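Local coordinates for protein extracellular PQQ-dependent sugar dehydrogenase (Coprinopsis cinerea, PDB 6JT6) that probably passes electrons through its heme-binding cytochrome b domain after the PQQ-dependent oxidation of sugars by its catalytic domain, at residues T179-Y182 / D183-Q187. Numbering follows the deposited sequence.
Sequences TTLY and DYYLQ
Over one face of the Tyr185 ring sits Leu181 CB, 4.0 Å from the ring centroid and off-centre, nearer the ring's perimeter. This CH-pi contact illustrates how a capped turn, here the type I turn Thr179-Tyr182 leading into helix 182-191, closes onto the helix it starts. Leu181 CD1 reaches on to the phenol end, touching CZ and OH, while Thr179 CG2 meets CD2 of the same ring obliquely. The Tyr182 ring has a different neighbour, in a loose apolar contact of Leu186 CD2 with Tyr182 CE2 at 4.4 Å. With CG set anti to the backbone N (chi1 -175°), this ring packs on Ile31 of strand 26-33 and Ile45 of strand 43-51, and its OH is hydrogen-bonded to Glu43 OE2. Tyr185 OH is hydrogen-bonded to Thr15 OG1, so the two phenols fasten the start of the helix to the sheet at separate points, far from the heme.

The turn is closed by Tyr182 N bonding to Thr179 O at 3.1 Å and capped where Thr179 OG1 accepts from Leu181 N at 2.9 Å. Helical bonding follows at once: Tyr185 N meets Leu181 O at 2.8 Å, nearly straight at 170°, and Leu186 N gives Tyr182 O a more bent bond. Two waters donate to Thr180 O. One of them accepts from Tyr184 N at 3.0 Å; the other donates weakly to Asp183 OD2 at 3.2 Å.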
loop_
_atom_site.group_PDB
_atom_site.type_symbol
_atom_site.label_atom_id
_atom_site.label_comp_id
_atom_site.label_asym_id
_atom_site.label_seq_id
_atom_site.Cartn_x
_atom_site.Cartn_y
_atom_site.Cartn_z
ATOM N N THR A 179 -6.803 11.963 -8.929
ATOM C CA THR A 179 -7.140 11.931 -10.366
ATOM C C THR A 179 -8.616 11.654 -10.625
ATOM O O THR A 179 -9.228 10.780 -9.989
ATOM C CB THR A 179 -6.255 10.951 -11.202
ATOM O OG1 THR A 179 -6.644 11.016 -12.587
ATOM C CG2 THR A 179 -6.393 9.488 -10.733
ATOM N N THR A 180 -9.181 12.388 -11.589
ATOM C CA THR A 180 -10.548 12.110 -12.051
ATOM C C THR A 180 -10.592 10.753 -12.769
ATOM O O THR A 180 -11.663 10.178 -12.906
ATOM C CB THR A 180 -11.140 13.249 -12.928
ATOM O OG1 THR A 180 -10.308 13.448 -14.070
ATOM C CG2 THR A 180 -11.239 14.535 -12.134
ATOM N N LEU A 181 -9.419 10.222 -13.154
ATOM C CA LEU A 181 -9.310 8.864 -13.732
ATOM C C LEU A 181 -9.452 7.699 -12.705
ATOM O O LEU A 181 -9.398 6.533 -13.094
ATOM C CB LEU A 181 -8.001 8.684 -14.517
ATOM C CG LEU A 181 -7.939 9.424 -15.863
ATOM C CD1 LEU A 181 -6.557 9.257 -16.437
ATOM C CD2 LEU A 181 -9.004 8.943 -16.854
ATOM N N TYR A 182 -9.673 8.034 -11.438
ATOM C CA TYR A 182 -9.703 7.049 -10.367
ATOM C C TYR A 182 -10.628 5.829 -10.617
ATOM O O TYR A 182 -10.171 4.677 -10.435
ATOM C CB TYR A 182 -10.020 7.713 -9.031
ATOM C CG TYR A 182 -9.959 6.765 -7.839
ATOM C CD1 TYR A 182 -8.742 6.537 -7.169
ATOM C CD2 TYR A 182 -11.124 6.070 -7.396
ATOM C CE1 TYR A 182 -8.671 5.664 -6.096
ATOM C CE2 TYR A 182 -11.057 5.197 -6.299
ATOM C CZ TYR A 182 -9.825 5.007 -5.664
ATOM O OH TYR A 182 -9.730 4.158 -4.599
ATOM N N ASP A 183 -11.901 6.074 -10.966
ATOM C CA ASP A 183 -12.884 5.013 -11.211
ATOM C C ASP A 183 -12.451 4.109 -12.360
ATOM O O ASP A 183 -12.525 2.889 -12.229
ATOM C CB ASP A 183 -14.302 5.551 -11.501
ATOM C CG ASP A 183 -14.940 6.279 -10.329
ATOM O OD1 ASP A 183 -14.786 5.881 -9.146
ATOM O OD2 ASP A 183 -15.641 7.278 -10.617
ATOM N N TYR A 184 -11.985 4.697 -13.467
ATOM C CA TYR A 184 -11.444 3.953 -14.616
ATOM C C TYR A 184 -10.255 3.098 -14.186
ATOM O O TYR A 184 -10.196 1.903 -14.508
ATOM C CB TYR A 184 -11.007 4.914 -15.739
ATOM C CG TYR A 184 -10.234 4.258 -16.861
ATOM C CD1 TYR A 184 -10.852 3.300 -17.702
ATOM C CD2 TYR A 184 -8.878 4.578 -17.089
ATOM C CE1 TYR A 184 -10.143 2.691 -18.738
ATOM C CE2 TYR A 184 -8.157 3.976 -18.125
ATOM C CZ TYR A 184 -8.793 3.033 -18.946
ATOM O OH TYR A 184 -8.093 2.421 -19.970
ATOM N N TYR A 185 -9.321 3.719 -13.449
ATOM C CA TYR A 185 -8.152 3.017 -12.924
ATOM C C TYR A 185 -8.566 1.864 -12.002
ATOM O O TYR A 185 -8.002 0.774 -12.091
ATOM C CB TYR A 185 -7.214 3.999 -12.178
ATOM C CG TYR A 185 -6.323 4.839 -13.081
ATOM C CD1 TYR A 185 -6.124 4.500 -14.436
ATOM C CD2 TYR A 185 -5.643 5.964 -12.573
ATOM C CE1 TYR A 185 -5.295 5.275 -15.260
ATOM C CE2 TYR A 185 -4.761 6.715 -13.373
ATOM C CZ TYR A 185 -4.597 6.385 -14.716
ATOM O OH TYR A 185 -3.728 7.124 -15.528
ATOM N N LEU A 186 -9.560 2.106 -11.138
ATOM C CA LEU A 186 -10.047 1.088 -10.201
ATOM C C LEU A 186 -10.570 -0.112 -10.942
ATOM O O LEU A 186 -10.212 -1.233 -10.602
ATOM C CB LEU A 186 -11.118 1.628 -9.248
ATOM C CG LEU A 186 -11.719 0.656 -8.194
ATOM C CD1 LEU A 186 -10.658 0.060 -7.268
ATOM C CD2 LEU A 186 -12.816 1.341 -7.358
ATOM N N GLN A 187 -11.433 0.128 -11.931
ATOM C CA GLN A 187 -11.976 -0.949 -12.795
ATOM C C GLN A 187 -10.868 -1.690 -13.521
ATOM O O GLN A 187 -10.844 -2.932 -13.512
ATOM C CB GLN A 187 -13.034 -0.411 -13.785
ATOM C CG GLN A 187 -13.532 -1.423 -14.835
ATOM C CD GLN A 187 -12.606 -1.623 -16.034
ATOM O OE1 GLN A 187 -12.157 -0.654 -16.692
ATOM N NE2 GLN A 187 -12.292 -2.876 -16.314
HETATM O O HOH W 1 -12.533 7.602 -13.914
HETATM O O HOH W 2 -13.374 9.472 -10.772
#